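Long-range contact in SAM-dependent methyltransferase (Anabaena variabilis ATCC 29413, PDB 3GGD), which binds S-adenosyl-L-homocysteine and is probably a methyltransferase that uses S-adenosyl-L-methionine as methyl donor: residues Ala18-Trp23 and Ser87-Glu92. Numbering follows the deposited sequence.
Sequences AWEQYW and SKSALE. With SAH (S-adenosyl-L-homocysteine), chain E.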
loop_
_atom_site.group_PDB
_atom_site.type_symbol
_atom_site.label_atom_id
_atom_site.label_comp_id
_atom_site.label_asym_id
_atom_site.label_seq_id
_atom_site.Cartn_x
_atom_site.Cartn_y
_atom_site.Cartn_z
ATOM N N ALA A 18 -5.557 -10.349 10.535
ATOM C CA ALA A 18 -6.634 -10.162 9.551
ATOM C C ALA A 18 -6.086 -10.284 8.125
ATOM O O ALA A 18 -6.656 -10.997 7.268
ATOM C CB ALA A 18 -7.317 -8.816 9.777
ATOM N N TRP A 19 -4.962 -9.612 7.882
ATOM C CA TRP A 19 -4.330 -9.632 6.572
ATOM C C TRP A 19 -3.779 -10.997 6.179
ATOM O O TRP A 19 -3.881 -11.389 5.019
ATOM C CB TRP A 19 -3.249 -8.548 6.457
ATOM C CG TRP A 19 -3.838 -7.206 6.156
ATOM C CD1 TRP A 19 -4.100 -6.193 7.051
ATOM C CD2 TRP A 19 -4.336 -6.765 4.892
ATOM N NE1 TRP A 19 -4.712 -5.141 6.394
ATOM C CE2 TRP A 19 -4.844 -5.458 5.070
ATOM C CE3 TRP A 19 -4.391 -7.344 3.625
ATOM C CZ2 TRP A 19 -5.370 -4.710 4.026
ATOM C CZ3 TRP A 19 -4.919 -6.608 2.582
ATOM C CH2 TRP A 19 -5.414 -5.307 2.787
ATOM N N GLU A 20 -3.175 -11.708 7.132
ATOM C CA GLU A 20 -2.737 -13.062 6.845
ATOM C C GLU A 20 -3.948 -13.964 6.567
ATOM O O GLU A 20 -3.886 -14.819 5.670
ATOM C CB GLU A 20 -1.848 -13.615 7.956
ATOM C CG GLU A 20 -1.526 -15.137 7.849
ATOM C CD GLU A 20 -0.862 -15.537 6.519
ATOM O OE1 GLU A 20 -0.198 -14.687 5.872
ATOM O OE2 GLU A 20 -0.960 -16.730 6.161
ATOM N N GLN A 21 -5.056 -13.764 7.277
ATOM C CA GLN A 21 -6.256 -14.574 6.993
ATOM C C GLN A 21 -6.747 -14.311 5.553
ATOM O O GLN A 21 -7.028 -15.252 4.780
ATOM C CB GLN A 21 -7.351 -14.318 8.015
ATOM C CG GLN A 21 -8.459 -15.397 7.941
ATOM C CD GLN A 21 -9.714 -15.071 8.785
ATOM O OE1 GLN A 21 -10.276 -13.944 8.711
ATOM N NE2 GLN A 21 -10.153 -16.045 9.573
ATOM N N TYR A 22 -6.750 -13.032 5.161
ATOM C CA TYR A 22 -7.149 -12.678 3.809
ATOM C C TYR A 22 -6.238 -13.301 2.746
ATOM O O TYR A 22 -6.711 -13.903 1.780
ATOM C CB TYR A 22 -7.126 -11.167 3.615
ATOM C CG TYR A 22 -7.270 -10.770 2.164
ATOM C CD1 TYR A 22 -8.534 -10.790 1.525
ATOM C CD2 TYR A 22 -6.159 -10.409 1.416
ATOM C CE1 TYR A 22 -8.683 -10.439 0.205
ATOM C CE2 TYR A 22 -6.302 -10.051 0.064
ATOM C CZ TYR A 22 -7.554 -10.066 -0.532
ATOM O OH TYR A 22 -7.682 -9.716 -1.847
ATOM N N TRP A 23 -4.931 -13.140 2.937
ATOM C CA TRP A 23 -3.964 -13.618 1.955
ATOM C C TRP A 23 -3.916 -15.114 1.922
ATOM O O TRP A 23 -3.799 -15.705 0.854
ATOM C CB TRP A 23 -2.586 -13.027 2.202
ATOM C CG TRP A 23 -2.400 -11.646 1.651
ATOM C CD1 TRP A 23 -2.105 -10.504 2.360
ATOM C CD2 TRP A 23 -2.452 -11.247 0.267
ATOM N NE1 TRP A 23 -1.961 -9.450 1.510
ATOM C CE2 TRP A 23 -2.181 -9.871 0.221
ATOM C CE3 TRP A 23 -2.694 -11.933 -0.932
ATOM C CZ2 TRP A 23 -2.114 -9.165 -0.974
ATOM C CZ3 TRP A 23 -2.664 -11.220 -2.136
ATOM C CH2 TRP A 23 -2.369 -9.857 -2.151
ATOM N N SER A 87 2.273 -10.325 5.845
ATOM C CA SER A 87 1.656 -11.610 5.599
ATOM C C SER A 87 2.573 -12.607 4.932
ATOM O O SER A 87 3.034 -12.375 3.797
ATOM C CB SER A 87 0.409 -11.442 4.690
ATOM O OG SER A 87 -0.101 -12.712 4.250
ATOM N N LYS A 88 2.744 -13.766 5.579
ATOM C CA LYS A 88 3.544 -14.827 4.993
ATOM C C LYS A 88 2.888 -15.412 3.747
ATOM O O LYS A 88 3.581 -15.836 2.818
ATOM C CB LYS A 88 3.869 -15.911 6.021
ATOM C CG LYS A 88 2.676 -16.653 6.527
ATOM C CD LYS A 88 3.042 -17.777 7.482
ATOM C CE LYS A 88 1.740 -18.383 8.047
ATOM N NZ LYS A 88 2.041 -19.428 9.031
ATOM N N SER A 89 1.556 -15.469 3.721
ATOM C CA SER A 89 0.852 -15.999 2.542
ATOM C C SER A 89 0.991 -15.044 1.357
ATOM O O SER A 89 1.200 -15.494 0.210
ATOM C CB SER A 89 -0.628 -16.325 2.860
ATOM O OG SER A 89 -0.735 -17.419 3.778
ATOM N N ALA A 90 0.923 -13.734 1.618
ATOM C CA ALA A 90 1.209 -12.748 0.551
ATOM C C ALA A 90 2.598 -12.989 -0.067
ATOM O O ALA A 90 2.739 -13.084 -1.289
ATOM C CB ALA A 90 1.094 -11.306 1.059
ATOM N N LEU A 91 3.607 -13.149 0.785
ATOM C CA LEU A 91 4.960 -13.359 0.323
ATOM C C LEU A 91 5.130 -14.709 -0.317
ATOM O O LEU A 91 5.966 -14.854 -1.176
ATOM C CB LEU A 91 5.958 -13.144 1.457
ATOM C CG LEU A 91 5.939 -11.715 2.060
ATOM C CD1 LEU A 91 7.051 -11.594 3.160
ATOM C CD2 LEU A 91 6.078 -10.632 0.986
ATOM N N GLU A 92 4.320 -15.700 0.073
ATOM C CA GLU A 92 4.338 -16.986 -0.597
ATOM C C GLU A 92 3.826 -16.871 -2.049
ATOM O O GLU A 92 4.387 -17.469 -2.963
ATOM C CB GLU A 92 3.560 -18.024 0.206
ATOM C CG GLU A 92 3.625 -19.395 -0.438
ATOM C CD GLU A 92 2.974 -20.497 0.383
ATOM O OE1 GLU A 92 2.881 -20.355 1.624
ATOM O OE2 GLU A 92 2.585 -21.502 -0.243
HETATM N N SAH E . 1.104 -2.582 -2.289
HETATM C CA SAH E . 0.392 -3.806 -2.741
HETATM C CB SAH E . -0.659 -4.319 -1.733
HETATM C CG SAH E . -1.779 -3.372 -1.265
HETATM S SD SAH E . -2.966 -4.170 -0.168
HETATM C C SAH E . -0.269 -3.602 -4.096
HETATM O O SAH E . -0.562 -4.595 -4.810
HETATM O OXT SAH E . -0.547 -2.470 -4.491
HETATM C "C5'" SAH E . -2.323 -3.705 1.414
HETATM C "C4'" SAH E . -1.104 -4.571 1.846
HETATM O "O4'" SAH E . -0.612 -4.115 3.130
HETATM C "C3'" SAH E . -1.361 -6.076 2.044
HETATM O "O3'" SAH E . -0.456 -6.884 1.311
HETATM C "C2'" SAH E . -1.143 -6.308 3.534
HETATM O "O2'" SAH E . -0.763 -7.645 3.918
HETATM C "C1'" SAH E . -0.136 -5.225 3.877
HETATM N N9 SAH E . -0.073 -4.905 5.308
HETATM C C8 SAH E . -1.154 -4.760 6.122
HETATM N N7 SAH E . -0.754 -4.439 7.364
HETATM C C5 SAH E . 0.613 -4.392 7.336
HETATM C C6 SAH E . 1.648 -4.166 8.338
HETATM N N6 SAH E . 1.216 -3.933 9.599
HETATM N N1 SAH E . 2.943 -4.227 7.995
HETATM C C2 SAH E . 3.303 -4.505 6.702
HETATM N N3 SAH E . 2.390 -4.737 5.758
HETATM C C4 SAH E . 1.067 -4.722 6.012
#
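The indole of Trp23 is sandwiched: Ala90 CB sits 3.4 Å from the centroid of its five-membered ring, almost on the ring normal, a CH-pi contact, while Tyr22 CE2 covers the opposite face. At the edge, near the ring plane, lies the ribose of S-adenosyl-L-homocysteine; Trp23 NE1 donates to SAH O3' (3.0 Å) and weakly to SAH O2'. One turn earlier, Trp19 lays a ring face along the bound SAH, its CD1 3.4 Å from SAH C8 and its six-membered ring against C2' and C3' of the ribose. An alanine at Trp19 would remove this indole wall and would probably loosen the hold on the ribose and the adenine edge. Glu20, with CG anti to the backbone N (chi1 170°) and a bend at chi2, turns its carboxylate onto the start of helix 88-97. Both oxygens use syn lone pairs there: OE1 takes a nearly straight bond from Ser89 N (2.9 Å, 171°), and OE2 a very short one from Ser89 OG (2.5 Å). Ser87 OG also donates to Glu20 OE1 (2.6 Å), from above the carboxylate plane. As N-cap, the same Ser87 OG accepts from Ala90 N at 3.0 Å. The carboxylate is probably stabilised as an anion by this helix N-terminus. Segments 18-23 and 88-92 of the two helices run 38° apart, their axes approaching to 8.3 Å. Asp85, ending strand 81-85, accepts from Ser87 N and is also hydrogen-bonded to SAH; helix 15-29 lies against the ribose beside this strand-to-helix turn of the Rossmann-like sheet.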